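PDB 1NXH: MTH396 protein from Methanothermobacter thermautotrophicus, which is of unknown function but forms a disulfide-linked homodimer and belongs to the EhaM (DUF1959) family. Local coordinates for residues R65-K70 with R107-A112. Numbering follows the deposited sequence.
Sequences RCIREK and REYSEA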
loop_
_atom_site.group_PDB
_atom_site.type_symbol
_atom_site.label_atom_id
_atom_site.label_comp_id
_atom_site.label_asym_id
_atom_site.label_seq_id
_atom_site.Cartn_x
_atom_site.Cartn_y
_atom_site.Cartn_z
ATOM N N ARG A 65 1.033 9.997 -7.827
ATOM C CA ARG A 65 0.272 8.788 -8.127
ATOM C C ARG A 65 0.651 7.655 -7.170
ATOM O O ARG A 65 -0.210 6.976 -6.623
ATOM C CB ARG A 65 0.564 8.391 -9.577
ATOM C CG ARG A 65 0.046 7.049 -10.003
ATOM C CD ARG A 65 0.184 6.916 -11.515
ATOM N NE ARG A 65 1.548 6.676 -11.983
ATOM C CZ ARG A 65 2.238 5.569 -11.707
ATOM N NH1 ARG A 65 1.699 4.604 -10.958
ATOM N NH2 ARG A 65 3.460 5.406 -12.195
ATOM N N CYS A 66 1.948 7.470 -6.959
ATOM C CA CYS A 66 2.407 6.411 -6.092
ATOM C C CYS A 66 2.046 6.614 -4.632
ATOM O O CYS A 66 1.910 5.643 -3.866
ATOM C CB CYS A 66 3.910 6.238 -6.251
ATOM S SG CYS A 66 4.377 5.331 -7.767
ATOM N N ILE A 67 1.878 7.871 -4.246
ATOM C CA ILE A 67 1.528 8.173 -2.867
ATOM C C ILE A 67 0.055 7.902 -2.626
ATOM O O ILE A 67 -0.323 7.375 -1.580
ATOM C CB ILE A 67 1.829 9.638 -2.510
ATOM C CG1 ILE A 67 3.332 9.918 -2.675
ATOM C CG2 ILE A 67 1.353 9.911 -1.080
ATOM C CD1 ILE A 67 3.724 11.363 -2.517
ATOM N N ARG A 68 -0.773 8.271 -3.596
ATOM C CA ARG A 68 -2.202 8.042 -3.471
ATOM C C ARG A 68 -2.383 6.564 -3.263
ATOM O O ARG A 68 -3.091 6.145 -2.351
ATOM C CB ARG A 68 -2.945 8.467 -4.728
ATOM C CG ARG A 68 -2.636 9.875 -5.130
ATOM C CD ARG A 68 -3.689 10.406 -6.034
ATOM N NE ARG A 68 -5.014 10.259 -5.443
ATOM C CZ ARG A 68 -5.949 11.199 -5.536
ATOM N NH1 ARG A 68 -5.677 12.330 -6.187
ATOM N NH2 ARG A 68 -7.151 11.022 -4.994
ATOM N N GLU A 69 -1.729 5.771 -4.106
ATOM C CA GLU A 69 -1.819 4.325 -3.992
ATOM C C GLU A 69 -1.532 3.881 -2.562
ATOM O O GLU A 69 -2.342 3.168 -1.946
ATOM C CB GLU A 69 -0.829 3.643 -4.925
ATOM C CG GLU A 69 -1.241 3.611 -6.379
ATOM C CD GLU A 69 -0.390 2.643 -7.181
ATOM O OE1 GLU A 69 -0.443 2.703 -8.432
ATOM O OE2 GLU A 69 0.324 1.819 -6.559
ATOM N N LYS A 70 -0.378 4.309 -2.042
ATOM C CA LYS A 70 0.038 3.967 -0.682
ATOM C C LYS A 70 -1.079 4.369 0.289
ATOM O O LYS A 70 -1.513 3.572 1.123
ATOM C CB LYS A 70 1.361 4.686 -0.341
ATOM C CG LYS A 70 2.269 3.921 0.650
ATOM C CD LYS A 70 3.699 4.506 0.733
ATOM C CE LYS A 70 4.526 4.000 1.966
ATOM N NZ LYS A 70 4.986 2.565 1.926
ATOM N N ARG A 107 5.730 17.002 4.019
ATOM C CA ARG A 107 5.187 16.289 5.165
ATOM C C ARG A 107 5.711 14.856 5.183
ATOM O O ARG A 107 5.742 14.191 4.151
ATOM C CB ARG A 107 3.659 16.292 5.094
ATOM C CG ARG A 107 2.963 16.458 6.435
ATOM C CD ARG A 107 3.381 15.386 7.425
ATOM N NE ARG A 107 2.725 15.560 8.719
ATOM C CZ ARG A 107 2.868 16.630 9.496
ATOM N NH1 ARG A 107 3.650 17.637 9.118
ATOM N NH2 ARG A 107 2.219 16.698 10.649
ATOM N N GLU A 108 6.145 14.393 6.351
ATOM C CA GLU A 108 6.646 13.031 6.487
ATOM C C GLU A 108 5.485 12.053 6.303
ATOM O O GLU A 108 4.515 12.096 7.064
ATOM C CB GLU A 108 7.234 12.829 7.878
ATOM C CG GLU A 108 7.659 11.405 8.162
ATOM C CD GLU A 108 9.086 11.154 7.760
ATOM O OE1 GLU A 108 9.444 11.490 6.613
ATOM O OE2 GLU A 108 9.850 10.624 8.592
ATOM N N TYR A 109 5.579 11.159 5.320
ATOM C CA TYR A 109 4.490 10.206 5.084
ATOM C C TYR A 109 3.922 9.726 6.403
ATOM O O TYR A 109 2.744 9.913 6.693
ATOM C CB TYR A 109 4.959 8.972 4.299
ATOM C CG TYR A 109 3.795 8.071 3.924
ATOM C CD1 TYR A 109 2.775 8.554 3.111
ATOM C CD2 TYR A 109 3.666 6.777 4.444
ATOM C CE1 TYR A 109 1.654 7.793 2.828
ATOM C CE2 TYR A 109 2.533 5.997 4.161
ATOM C CZ TYR A 109 1.527 6.524 3.353
ATOM O OH TYR A 109 0.353 5.841 3.094
ATOM N N SER A 110 4.790 9.098 7.184
ATOM C CA SER A 110 4.435 8.570 8.478
ATOM C C SER A 110 3.485 9.542 9.132
ATOM O O SER A 110 2.302 9.250 9.328
ATOM C CB SER A 110 5.687 8.446 9.328
ATOM O OG SER A 110 6.838 8.509 8.507
ATOM N N GLU A 111 4.002 10.715 9.461
ATOM C CA GLU A 111 3.188 11.720 10.111
ATOM C C GLU A 111 1.933 12.042 9.314
ATOM O O GLU A 111 0.849 12.101 9.881
ATOM C CB GLU A 111 4.020 12.977 10.338
ATOM C CG GLU A 111 5.243 12.727 11.215
ATOM C CD GLU A 111 6.251 13.862 11.158
ATOM O OE1 GLU A 111 5.827 15.030 11.292
ATOM O OE2 GLU A 111 7.461 13.585 10.985
ATOM N N ALA A 112 2.072 12.225 8.001
ATOM C CA ALA A 112 0.935 12.554 7.137
ATOM C C ALA A 112 -0.184 11.503 7.165
ATOM O O ALA A 112 -1.370 11.841 7.168
ATOM C CB ALA A 112 1.417 12.761 5.706
#
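K70 crosses the Y109 ring at a slant and sets CD over one face, a CH-pi contact in an all-helical fold. It joins the middle of helix 63-74 to the first turn of helix 109-124. The nearest CA atoms are those of I67 and Y109, 8.7 Å apart. The Y109 ring reaches across to K70, one turn further along helix 63-74 than I67. Its CG stands anti to the backbone N (chi1 -173°), and this sends the ring out toward helix 63-74.

The lysine can be followed outward from the backbone. K70 CB lies nearest Y109 OH, at 3.8 Å. K70 CG meets both OH and CZ of Y109, and is 3.8 Å from CZ. K70 CD sits 4.2 Å from the centroid of the Y109 ring, 22° off the normal and shifted toward the rim. K70 CE comes in at 3.6 Å from Y109 CE2, with CD2 just behind it. The chain is extended up to CE and bends at chi4 (71°). NZ then forms a hydrogen bond with OE1 of Q76 of the second subunit, so the same lysine serves both the helix packing and the dimer. One turn earlier on the same helix, C66 is disulfide-bonded to C78 of the second subunit.

I67 adds a looser apolar touch, its CG2 4.5 Å from Y109 CE1. The I67 side chain also packs on T100, V103 and L104 of helix 89-104. An alanine in place of Y109 would remove the ring and would probably leave the K70 methylenes without their cover and D74 without its hydroxyl partner. At the ring's far end, Y109 OH lies 3.5 Å from K70 C and is hydrogen-bonded to OD1 of D74, one helical turn further along.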